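Local structure of xyloglucan-specific endo-beta-1,4-glucanase BoGH9A (Bacteroides ovatus, 6DHT) at residues N209-P212 with D213-E217; G247-P251 with V252-Q256; A313-Q317 with N318-Q322. The protein hydrolyses internal beta-1,4-glucosidic linkages in the backbone of xyloglucan, releasing xyloglucan oligosaccharides for degradation by this gut bacterium. All coordinates share one frame; numbering follows the deposited sequence.

Interaction 1: residues N209-P212 with D213-E217; sequences NHTP and DLLDE. With CA (calcium ion), chain D; EDO (1,2-ethanediol), chain H.
A calcium site sits at the amino-terminal end of helix 213-226, where Asn209 and Thr211 in the loop and Asp213 and Asp216 in the first helical turn meet round one ion. Asp213 OD1 binds the calcium at 2.4 Å and Asp216 OD2 binds it at 2.3 Å. From the loop come the side-chain oxygen Asn209 OD1 and the backbone oxygen Thr211 O, and water 1 and Glu206 O complete six ligands. Asn209 uses both ends of its amide. OD1 bonds the metal and also takes the backbone Thr211 N at 2.9 Å, an Asx turn that curls the loop and brings Thr211 O round to the same ion. ND2 reaches across to Asp216 OD1 at 2.9 Å in a nearly straight bond (171°). Asp216 OD1 lies in the amide plane of Asn209, while the N-H arrives from above the plane of the carboxylate. Asn209 CG is set between the backbone N and carbonyl carbon (chi1 70°), which turns the amide in toward ion and carboxylate together. Asp216 is thus held at both oxygens, OD1 being shared with Tyr289 OH, and the calcium probably offsets the charge of the two neighbouring aspartates. The second oxygen of Asp213 is fixed by Ser207 OG and Ile202 N. Pro212 is the N-cap residue, and its O accepts Asp216 N at 3.0 Å, the first i to i+4 bond of the helix. Tyr190 of helix 176-192 packs on Pro212 and Leu215; Thr211 CG2 lies 3.9 Å from Leu215 CB.

Interaction 2: residues G247-P251 with V252-Q256; sequences GFVKP and VDCKQ
The chain from Lys250 to Cys254 winds through a short 3-10 turn, two overlapping type I beta turns closed by Asp253 N to Lys250 O at 2.9 Å and Cys254 N to Pro251 O at 3.1 Å. In both bonds the donor stands well above the carbonyl plane, consistent with the tight 3-10 winding. Just ahead of it Phe248 is the centre of an inverse gamma turn, closed weakly by Val249 N on Gly247 O, so the loop between strands 239-241 and 259-260 changes direction twice within a few residues. Pro251 suits the first corner position of the 3-10 turn, where its ring holds phi at -54° and no N-H is needed; its ring packs on Tyr167, Tyr172 and Leu500. Lys250 and Asp253 leave the turn side by side and point the same way, but what meets is methylene and carboxylate: Asp253 OD2 is 3.8 Å from Lys250 CB. The ammonium group goes past it, bent at chi4 (-85°), to a salt bridge with Asp505, leaving Lys250 NZ 6.1 Å from Asp253 OD2. That carboxylate oxygen instead takes a hydrogen from water 2 at 2.7 Å, and the same water accepts from Lys250 N, so the water links the backbone of Lys250 to the side chain of Asp253. The loop lies on the surface close to the predicted active site: the Phe248 ring meets His497, a predicted active-site residue, edge-to-face, and Tyr172 OH bonds Val249 O. Both Phe248 and Val249 also touch a crystal neighbour. Across the turn, the residue before it meets its last residue: Val249 CG2 lies 3.8 Å from Cys254 SG.

Interaction 3: residues A313-Q317 with N318-Q322; sequences AYYNQ and NLLNQ
Tyr315 and Leu320 form a hydrophobic staple across the start of helix 317-321, joining the residue before the N-cap to the fourth residue after it, while Asn316 caps the helix between them. The Asn316 amide carbon is trans to the backbone N (chi1 -169°), which swings OD1 over the first turn to accept Leu319 N at 3.0 Å. This capping bond is nearly straight at the hydrogen (167°), although the donor stands above the plane of the amide. The body of the Asn316 amide packs on Leu319 as well, with Asn316 CG 3.6 Å from Leu319 CG. For the staple, with Tyr315 CG trans to N (chi1 -175°) the ring extends forward past the N-cap, and its CE1 touches Leu320 CD1 at 3.6 Å, while His238 stacks on the ring. The tyrosine hydroxyl goes further: Tyr315 OH donates to Gln317 OE1 at 2.8 Å, in the carbonyl plane and on a lone pair of OE1. Lys239 NZ shares that oxygen, and the other end, NE2, gives to Thr330 O and to water 3. A buried glutamine amide is therefore satisfied at both ends, which fixes the way round it sits and ties the helix start to the chain near Lys239 and Thr330. Gln317 N adds a bond to Glu332 OE2. One turn on, Asn321 N returns to Gln317 O at 2.9 Å, and the Asn321 side chain, whose OD1 takes Ile328 N, lies against the Gln317 side chain, ND2 being 3.9 Å from Gln317 CG.

All three contacts belong to the helix-rich family 9 catalytic region, an (alpha/alpha)6 barrel, and they follow one another along the chain without interleaving. None touches another. Interactions 2 and 3 are the closest pair, with centres 26 Å apart and nearest atoms about 12 Å apart; interaction 1 lies 30 Å and 37 Å, centre to centre, from them. Interaction 1 secures the start of helix 213-226 with a metal, and interaction 3 the start of the short helix 317-321 with side chains. Interaction 2 shapes a surface loop. The side chains of Cys254 and Gln317 come within about 9 and 10 Å of that of Asp171, the predicted nucleophile, so both lie near the predicted active site, whereas the calcium site of interaction 1 lies away from the predicted catalytic residues.

Interaction 1: residues N209-P212 with D213-E217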
ATOM      1  N   ASN A 209      -8.553 -14.982  17.800  1.00 23.53           N
ATOM      2  CA  ASN A 209      -7.366 -15.616  18.353  1.00 20.59           C
ATOM      3  C   ASN A 209      -6.570 -14.617  19.197  1.00 19.84           C
ATOM      4  O   ASN A 209      -7.082 -13.560  19.533  1.00 24.30           O
ATOM      5  CB  ASN A 209      -6.520 -16.275  17.263  1.00 24.12           C
ATOM      6  CG  ASN A 209      -5.828 -15.279  16.349  1.00 22.12           C
ATOM      7  OD1 ASN A 209      -5.772 -14.068  16.613  1.00 18.82           O
ATOM      8  ND2 ASN A 209      -5.275 -15.805  15.272  1.00 20.71           N
ATOM      9  N   HIS A 210      -5.316 -14.941  19.498  1.00 21.49           N
ATOM     10  CA  HIS A 210      -4.494 -14.109  20.377  1.00 21.39           C
ATOM     11  C   HIS A 210      -3.461 -13.257  19.645  1.00 21.06           C
ATOM     12  O   HIS A 210      -2.522 -12.736  20.254  1.00 24.08           O
ATOM     13  CB  HIS A 210      -3.778 -14.992  21.416  1.00 28.18           C
ATOM     14  CG  HIS A 210      -4.690 -15.536  22.469  1.00 34.17           C
ATOM     15  ND1 HIS A 210      -5.676 -16.459  22.195  1.00 42.86           N
ATOM     16  CD2 HIS A 210      -4.775 -15.276  23.794  1.00 43.28           C
ATOM     17  CE1 HIS A 210      -6.330 -16.744  23.307  1.00 42.50           C
ATOM     18  NE2 HIS A 210      -5.801 -16.041  24.292  1.00 50.88           N
ATOM     19  N   THR A 211      -3.651 -13.104  18.332  1.00 19.92           N
ATOM     20  CA  THR A 211      -2.662 -12.454  17.480  1.00 17.98           C
ATOM     21  C   THR A 211      -3.316 -11.224  16.839  1.00 16.47           C
ATOM     22  O   THR A 211      -4.484 -11.290  16.456  1.00 17.09           O
ATOM     23  CB  THR A 211      -2.185 -13.403  16.402  1.00 17.65           C
ATOM     24  OG1 THR A 211      -1.642 -14.585  17.031  1.00 18.45           O
ATOM     25  CG2 THR A 211      -1.078 -12.767  15.584  1.00 19.60           C
ATOM     26  N   PRO A 212      -2.584 -10.100  16.770  1.00 15.85           N
ATOM     27  CA  PRO A 212      -3.141  -8.953  16.030  1.00 15.65           C
ATOM     28  C   PRO A 212      -3.541  -9.327  14.608  1.00 14.92           C
ATOM     29  O   PRO A 212      -2.812 -10.014  13.883  1.00 15.06           O
ATOM     30  CB  PRO A 212      -1.984  -7.944  16.021  1.00 16.08           C
ATOM     31  CG  PRO A 212      -1.204  -8.278  17.299  1.00 16.09           C
ATOM     32  CD  PRO A 212      -1.258  -9.789  17.337  1.00 18.50           C
ATOM     33  N   ASP A 213      -4.726  -8.876  14.244  1.00 13.91           N
ATOM     34  CA  ASP A 213      -5.343  -9.241  12.971  1.00 14.07           C
ATOM     35  C   ASP A 213      -4.481  -8.857  11.764  1.00 13.49           C
ATOM     36  O   ASP A 213      -4.466  -9.601  10.791  1.00 12.94           O
ATOM     37  CB  ASP A 213      -6.743  -8.646  12.825  1.00 13.85           C
ATOM     38  CG  ASP A 213      -7.806  -9.372  13.630  1.00 16.97           C
ATOM     39  OD1 ASP A 213      -7.469 -10.325  14.369  1.00 15.98           O
ATOM     40  OD2 ASP A 213      -8.978  -8.964  13.543  1.00 18.52           O
ATOM     41  N   LEU A 214      -3.776  -7.723  11.814  1.00 13.91           N
ATOM     42  CA  LEU A 214      -2.847  -7.389  10.734  1.00 12.54           C
ATOM     43  C   LEU A 214      -1.835  -8.508  10.542  1.00 11.44           C
ATOM     44  O   LEU A 214      -1.556  -8.891   9.398  1.00 13.31           O
ATOM     45  CB  LEU A 214      -2.149  -6.051  10.946  1.00 12.53           C
ATOM     46  CG  LEU A 214      -1.183  -5.627   9.834  1.00 13.54           C
ATOM     47  CD1 LEU A 214      -1.199  -4.098   9.743  1.00 16.71           C
ATOM     48  CD2 LEU A 214       0.208  -6.130  10.025  1.00 14.83           C
ATOM     49  N   LEU A 215      -1.288  -9.051  11.635  1.00 12.37           N
ATOM     50  CA  LEU A 215      -0.309 -10.120  11.515  1.00 12.33           C
ATOM     51  C   LEU A 215      -0.953 -11.417  11.041  1.00 12.93           C
ATOM     52  O   LEU A 215      -0.342 -12.134  10.257  1.00 12.96           O
ATOM     53  CB  LEU A 215       0.390 -10.364  12.842  1.00 12.78           C
ATOM     54  CG  LEU A 215       1.301  -9.244  13.332  1.00 12.59           C
ATOM     55  CD1 LEU A 215       2.044  -9.684  14.613  1.00 15.42           C
ATOM     56  CD2 LEU A 215       2.294  -8.767  12.272  1.00 14.34           C
ATOM     57  N   ASP A 216      -2.175 -11.717  11.477  1.00 12.86           N
ATOM     58  CA  ASP A 216      -2.881 -12.874  10.901  1.00 12.96           C
ATOM     59  C   ASP A 216      -2.951 -12.777   9.388  1.00 14.97           C
ATOM     60  O   ASP A 216      -2.712 -13.754   8.649  1.00 16.29           O
ATOM     61  CB  ASP A 216      -4.293 -13.028  11.430  1.00 13.05           C
ATOM     62  CG  ASP A 216      -4.344 -13.371  12.913  1.00 16.18           C
ATOM     63  OD1 ASP A 216      -3.665 -14.331  13.356  1.00 16.28           O
ATOM     64  OD2 ASP A 216      -5.091 -12.670  13.611  1.00 15.21           O
ATOM     65  N   GLU A 217      -3.320 -11.598   8.908  1.00 13.79           N
ATOM     66  CA  GLU A 217      -3.454 -11.423   7.476  1.00 13.52           C
ATOM     67  C   GLU A 217      -2.115 -11.594   6.759  1.00 13.87           C
ATOM     68  O   GLU A 217      -2.035 -12.313   5.757  1.00 14.34           O
ATOM     69  CB  GLU A 217      -4.082 -10.069   7.126  1.00 12.75           C
ATOM     70  CG  GLU A 217      -4.516  -9.976   5.651  1.00 13.05           C
ATOM     71  CD  GLU A 217      -5.566 -11.027   5.301  1.00 14.37           C
ATOM     72  OE1 GLU A 217      -6.597 -11.095   6.014  1.00 15.40           O
ATOM     73  OE2 GLU A 217      -5.337 -11.821   4.349  1.00 15.36           O
TER
HETATM   74 CA    CA D 603      -6.359 -12.104  15.438  1.00 17.76          CA
HETATM   75  C1  EDO H 607      -5.532  -9.638  20.857  1.00 37.96           C
HETATM   76  O1  EDO H 607      -5.815 -10.668  19.905  1.00 46.55           O
HETATM   77  C2  EDO H 607      -4.110  -9.161  20.600  1.00 36.64           C
HETATM   78  O2  EDO H 607      -4.075  -8.596  19.290  1.00 38.42           O
HETATM   79  O   HOH W   1      -7.492 -11.510  17.424  1.00 22.17           O

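Interaction 2: residues G247-P251 with V252-Q256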
ATOM      1  N   GLY A 247      -9.242 -14.525 -18.544  1.00 17.71           N
ATOM      2  CA  GLY A 247     -10.282 -13.566 -18.824  1.00 18.25           C
ATOM      3  C   GLY A 247     -10.925 -13.111 -17.528  1.00 17.21           C
ATOM      4  O   GLY A 247     -10.472 -13.491 -16.423  1.00 16.52           O
ATOM      5  N   PHE A 248     -11.960 -12.299 -17.659  1.00 16.24           N
ATOM      6  CA  PHE A 248     -12.704 -11.775 -16.517  1.00 15.77           C
ATOM      7  C   PHE A 248     -13.745 -12.800 -16.057  1.00 17.70           C
ATOM      8  O   PHE A 248     -14.957 -12.630 -16.248  1.00 23.45           O
ATOM      9  CB  PHE A 248     -13.242 -10.374 -16.806  1.00 14.93           C
ATOM     10  CG  PHE A 248     -12.198  -9.303 -16.605  1.00 18.44           C
ATOM     11  CD1 PHE A 248     -10.991  -9.372 -17.286  1.00 17.47           C
ATOM     12  CD2 PHE A 248     -12.359  -8.317 -15.649  1.00 21.41           C
ATOM     13  CE1 PHE A 248      -9.997  -8.437 -17.072  1.00 20.88           C
ATOM     14  CE2 PHE A 248     -11.355  -7.373 -15.424  1.00 20.03           C
ATOM     15  CZ  PHE A 248     -10.177  -7.438 -16.142  1.00 21.00           C
ATOM     16  N   VAL A 249     -13.230 -13.857 -15.434  1.00 18.63           N
ATOM     17  CA  VAL A 249     -14.033 -14.979 -14.982  1.00 19.61           C
ATOM     18  C   VAL A 249     -13.808 -15.212 -13.495  1.00 18.85           C
ATOM     19  O   VAL A 249     -12.817 -14.737 -12.935  1.00 18.83           O
ATOM     20  CB  VAL A 249     -13.667 -16.259 -15.741  1.00 23.81           C
ATOM     21  CG1 VAL A 249     -13.856 -16.045 -17.248  1.00 22.03           C
ATOM     22  CG2 VAL A 249     -12.255 -16.690 -15.482  1.00 24.91           C
ATOM     23  N   LYS A 250     -14.716 -15.944 -12.865  1.00 18.64           N
ATOM     24  CA  LYS A 250     -14.591 -16.253 -11.450  1.00 18.08           C
ATOM     25  C   LYS A 250     -13.419 -17.198 -11.206  1.00 21.20           C
ATOM     26  O   LYS A 250     -13.060 -17.992 -12.071  1.00 19.03           O
ATOM     27  CB  LYS A 250     -15.865 -16.918 -10.936  1.00 18.55           C
ATOM     28  CG  LYS A 250     -17.121 -16.110 -11.001  1.00 23.32           C
ATOM     29  CD  LYS A 250     -18.328 -17.037 -10.747  1.00 32.10           C
ATOM     30  CE  LYS A 250     -19.659 -16.391 -11.097  1.00 39.66           C
ATOM     31  NZ  LYS A 250     -20.174 -15.579  -9.975  1.00 44.33           N
ATOM     32  N   PRO A 251     -12.813 -17.142 -10.017  1.00 18.71           N
ATOM     33  CA  PRO A 251     -11.710 -18.081  -9.778  1.00 18.70           C
ATOM     34  C   PRO A 251     -12.044 -19.567 -10.022  1.00 22.45           C
ATOM     35  O   PRO A 251     -11.224 -20.299 -10.579  1.00 22.09           O
ATOM     36  CB  PRO A 251     -11.368 -17.832  -8.306  1.00 20.38           C
ATOM     37  CG  PRO A 251     -11.699 -16.409  -8.095  1.00 18.64           C
ATOM     38  CD  PRO A 251     -12.927 -16.148  -8.938  1.00 21.35           C
ATOM     39  N   VAL A 252     -13.241 -20.004  -9.646  1.00 21.88           N
ATOM     40  CA  VAL A 252     -13.608 -21.404  -9.833  1.00 23.74           C
ATOM     41  C   VAL A 252     -13.708 -21.810 -11.302  1.00 24.23           C
ATOM     42  O   VAL A 252     -13.667 -23.000 -11.617  1.00 31.78           O
ATOM     43  CB  VAL A 252     -14.914 -21.753  -9.103  1.00 26.62           C
ATOM     44  CG1 VAL A 252     -14.711 -21.658  -7.599  1.00 30.23           C
ATOM     45  CG2 VAL A 252     -16.038 -20.873  -9.557  1.00 25.86           C
ATOM     46  N   ASP A 253     -13.827 -20.831 -12.196  1.00 24.21           N
ATOM     47  CA  ASP A 253     -13.898 -21.103 -13.637  1.00 23.26           C
ATOM     48  C   ASP A 253     -12.542 -21.001 -14.360  1.00 29.16           C
ATOM     49  O   ASP A 253     -12.458 -21.176 -15.587  1.00 25.53           O
ATOM     50  CB  ASP A 253     -14.938 -20.175 -14.261  1.00 26.37           C
ATOM     51  CG  ASP A 253     -16.325 -20.388 -13.665  1.00 30.23           C
ATOM     52  OD1 ASP A 253     -16.643 -21.545 -13.319  1.00 35.67           O
ATOM     53  OD2 ASP A 253     -17.083 -19.419 -13.511  1.00 32.04           O
ATOM     54  N   CYS A 254     -11.478 -20.747 -13.603  1.00 23.93           N
ATOM     55  CA  CYS A 254     -10.145 -20.661 -14.180  1.00 22.30           C
ATOM     56  C   CYS A 254      -9.598 -22.054 -14.438  1.00 22.72           C
ATOM     57  O   CYS A 254      -9.724 -22.940 -13.595  1.00 24.39           O
ATOM     58  CB  CYS A 254      -9.206 -19.894 -13.244  1.00 21.63           C
ATOM     59  SG  CYS A 254      -9.563 -18.138 -13.170  1.00 20.62           S
ATOM     60  N   LYS A 255      -8.992 -22.257 -15.602  1.00 23.97           N
ATOM     61  CA  LYS A 255      -8.589 -23.602 -15.994  1.00 21.22           C
ATOM     62  C   LYS A 255      -7.142 -23.721 -16.442  1.00 22.45           C
ATOM     63  O   LYS A 255      -6.652 -24.830 -16.616  1.00 27.40           O
ATOM     64  CB  LYS A 255      -9.544 -24.118 -17.077  1.00 24.30           C
ATOM     65  CG  LYS A 255     -10.950 -24.327 -16.534  1.00 27.10           C
ATOM     66  CD  LYS A 255     -11.969 -24.676 -17.595  1.00 41.55           C
ATOM     67  CE  LYS A 255     -13.383 -24.549 -17.024  1.00 51.97           C
ATOM     68  NZ  LYS A 255     -13.495 -25.055 -15.613  1.00 54.51           N
ATOM     69  N   GLN A 256      -6.450 -22.605 -16.641  1.00 24.32           N
ATOM     70  CA  GLN A 256      -5.042 -22.667 -17.032  1.00 26.16           C
ATOM     71  C   GLN A 256      -4.167 -23.351 -15.990  1.00 27.50           C
ATOM     72  O   GLN A 256      -4.439 -23.300 -14.789  1.00 23.07           O
ATOM     73  CB  GLN A 256      -4.481 -21.282 -17.314  1.00 25.83           C
ATOM     74  CG  GLN A 256      -4.871 -20.679 -18.624  1.00 23.94           C
ATOM     75  CD  GLN A 256      -4.093 -19.408 -18.904  1.00 23.86           C
ATOM     76  OE1 GLN A 256      -2.899 -19.447 -19.213  1.00 23.89           O
ATOM     77  NE2 GLN A 256      -4.750 -18.267 -18.734  1.00 24.42           N
TER
HETATM   78  O   HOH W   2     -16.971 -16.870 -14.357  1.00 27.73           O

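Interaction 3: residues A313-Q317 with N318-Q322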
ATOM      1  N   ALA A 313      21.091 -12.224 -10.873  1.00 29.86           N
ATOM      2  CA  ALA A 313      20.028 -13.086 -11.378  1.00 28.04           C
ATOM      3  C   ALA A 313      18.677 -12.372 -11.430  1.00 29.21           C
ATOM      4  O   ALA A 313      17.734 -12.745 -10.719  1.00 26.78           O
ATOM      5  CB  ALA A 313      19.928 -14.315 -10.510  1.00 29.24           C
ATOM      6  N   TYR A 314      18.589 -11.375 -12.297  1.00 23.95           N
ATOM      7  CA  TYR A 314      17.361 -10.614 -12.494  1.00 25.81           C
ATOM      8  C   TYR A 314      16.299 -11.425 -13.218  1.00 35.23           C
ATOM      9  O   TYR A 314      16.609 -12.397 -13.924  1.00 31.69           O
ATOM     10  CB  TYR A 314      17.661  -9.354 -13.290  1.00 26.40           C
ATOM     11  CG  TYR A 314      18.853  -8.596 -12.762  1.00 32.85           C
ATOM     12  CD1 TYR A 314      18.997  -8.349 -11.401  1.00 26.88           C
ATOM     13  CD2 TYR A 314      19.847  -8.148 -13.619  1.00 33.36           C
ATOM     14  CE1 TYR A 314      20.091  -7.662 -10.917  1.00 30.19           C
ATOM     15  CE2 TYR A 314      20.940  -7.462 -13.146  1.00 33.21           C
ATOM     16  CZ  TYR A 314      21.061  -7.218 -11.798  1.00 34.55           C
ATOM     17  OH  TYR A 314      22.159  -6.533 -11.334  1.00 34.40           O
ATOM     18  N   TYR A 315      15.045 -11.013 -13.053  1.00 26.71           N
ATOM     19  CA  TYR A 315      13.943 -11.648 -13.743  1.00 30.79           C
ATOM     20  C   TYR A 315      13.663 -10.856 -14.990  1.00 24.95           C
ATOM     21  O   TYR A 315      13.101  -9.763 -14.930  1.00 25.04           O
ATOM     22  CB  TYR A 315      12.664 -11.702 -12.898  1.00 30.27           C
ATOM     23  CG  TYR A 315      11.571 -12.485 -13.603  1.00 23.50           C
ATOM     24  CD1 TYR A 315      11.584 -13.869 -13.581  1.00 24.45           C
ATOM     25  CD2 TYR A 315      10.543 -11.849 -14.279  1.00 23.52           C
ATOM     26  CE1 TYR A 315      10.606 -14.606 -14.223  1.00 22.08           C
ATOM     27  CE2 TYR A 315       9.561 -12.576 -14.928  1.00 22.87           C
ATOM     28  CZ  TYR A 315       9.603 -13.957 -14.899  1.00 22.01           C
ATOM     29  OH  TYR A 315       8.641 -14.705 -15.535  1.00 25.38           O
ATOM     30  N   ASN A 316      14.076 -11.406 -16.128  1.00 34.23           N
ATOM     31  CA  ASN A 316      13.753 -10.832 -17.428  1.00 35.77           C
ATOM     32  C   ASN A 316      12.847 -11.794 -18.178  1.00 34.81           C
ATOM     33  O   ASN A 316      13.276 -12.885 -18.568  1.00 32.52           O
ATOM     34  CB  ASN A 316      15.024 -10.569 -18.240  1.00 36.76           C
ATOM     35  CG  ASN A 316      14.755  -9.746 -19.475  1.00 32.65           C
ATOM     36  OD1 ASN A 316      13.887 -10.079 -20.271  1.00 32.91           O
ATOM     37  ND2 ASN A 316      15.474  -8.640 -19.621  1.00 39.83           N
ATOM     38  N   GLN A 317      11.598 -11.391 -18.377  1.00 32.50           N
ATOM     39  CA  GLN A 317      10.600 -12.312 -18.903  1.00 31.74           C
ATOM     40  C   GLN A 317      10.817 -12.559 -20.391  1.00 32.84           C
ATOM     41  O   GLN A 317      10.653 -13.679 -20.869  1.00 31.60           O
ATOM     42  CB  GLN A 317       9.188 -11.778 -18.677  1.00 28.18           C
ATOM     43  CG  GLN A 317       8.130 -12.843 -18.849  1.00 28.95           C
ATOM     44  CD  GLN A 317       6.924 -12.587 -17.974  1.00 23.51           C
ATOM     45  OE1 GLN A 317       6.808 -13.145 -16.884  1.00 26.48           O
ATOM     46  NE2 GLN A 317       6.023 -11.760 -18.450  1.00 24.92           N
ATOM     47  N   ASN A 318      11.154 -11.504 -21.114  1.00 33.17           N
ATOM     48  CA  ASN A 318      11.461 -11.636 -22.537  1.00 35.35           C
ATOM     49  C   ASN A 318      12.585 -12.645 -22.785  1.00 42.14           C
ATOM     50  O   ASN A 318      12.470 -13.506 -23.662  1.00 36.45           O
ATOM     51  CB  ASN A 318      11.802 -10.273 -23.138  1.00 37.64           C
ATOM     52  CG  ASN A 318      10.560  -9.487 -23.554  1.00 55.48           C
ATOM     53  OD1 ASN A 318       9.427  -9.922 -23.322  1.00 58.38           O
ATOM     54  ND2 ASN A 318      10.769  -8.324 -24.173  1.00 59.05           N
ATOM     55  N   LEU A 319      13.664 -12.566 -22.011  1.00 34.66           N
ATOM     56  CA  LEU A 319      14.752 -13.524 -22.165  1.00 34.71           C
ATOM     57  C   LEU A 319      14.337 -14.922 -21.754  1.00 40.84           C
ATOM     58  O   LEU A 319      14.801 -15.904 -22.323  1.00 39.62           O
ATOM     59  CB  LEU A 319      15.959 -13.110 -21.339  1.00 34.44           C
ATOM     60  CG  LEU A 319      16.615 -11.792 -21.716  1.00 42.92           C
ATOM     61  CD1 LEU A 319      17.854 -11.621 -20.862  1.00 42.17           C
ATOM     62  CD2 LEU A 319      16.958 -11.734 -23.208  1.00 45.16           C
ATOM     63  N   LEU A 320      13.475 -15.014 -20.751  1.00 34.01           N
ATOM     64  CA  LEU A 320      13.002 -16.298 -20.273  1.00 30.63           C
ATOM     65  C   LEU A 320      12.191 -16.960 -21.379  1.00 34.95           C
ATOM     66  O   LEU A 320      12.295 -18.167 -21.607  1.00 34.86           O
ATOM     67  CB  LEU A 320      12.146 -16.093 -19.021  1.00 34.35           C
ATOM     68  CG  LEU A 320      11.591 -17.323 -18.307  1.00 32.46           C
ATOM     69  CD1 LEU A 320      11.391 -16.997 -16.823  1.00 34.15           C
ATOM     70  CD2 LEU A 320      10.274 -17.781 -18.924  1.00 31.80           C
ATOM     71  N   ASN A 321      11.388 -16.160 -22.068  1.00 31.50           N
ATOM     72  CA  ASN A 321      10.501 -16.678 -23.103  1.00 32.69           C
ATOM     73  C   ASN A 321      11.256 -17.166 -24.342  1.00 41.86           C
ATOM     74  O   ASN A 321      10.724 -17.958 -25.116  1.00 40.68           O
ATOM     75  CB  ASN A 321       9.467 -15.621 -23.475  1.00 34.85           C
ATOM     76  CG  ASN A 321       8.421 -15.428 -22.391  1.00 26.29           C
ATOM     77  OD1 ASN A 321       8.209 -16.312 -21.567  1.00 29.62           O
ATOM     78  ND2 ASN A 321       7.737 -14.288 -22.420  1.00 30.97           N
ATOM     79  N   GLN A 322      12.488 -16.698 -24.519  1.00 38.74           N
ATOM     80  CA  GLN A 322      13.326 -17.136 -25.637  1.00 36.72           C
ATOM     81  C   GLN A 322      13.997 -18.466 -25.377  1.00 42.20           C
ATOM     82  O   GLN A 322      14.521 -19.086 -26.300  1.00 49.36           O
ATOM     83  CB  GLN A 322      14.391 -16.091 -25.919  1.00 34.79           C
ATOM     84  CG  GLN A 322      13.811 -14.827 -26.487  1.00 38.20           C
ATOM     85  CD  GLN A 322      14.859 -13.791 -26.800  1.00 44.93           C
ATOM     86  OE1 GLN A 322      16.006 -13.899 -26.366  1.00 53.23           O
ATOM     87  NE2 GLN A 322      14.471 -12.777 -27.563  1.00 45.02           N
TER
HETATM   88  O   HOH W   3       6.823 -10.615 -21.094  1.00 38.85           O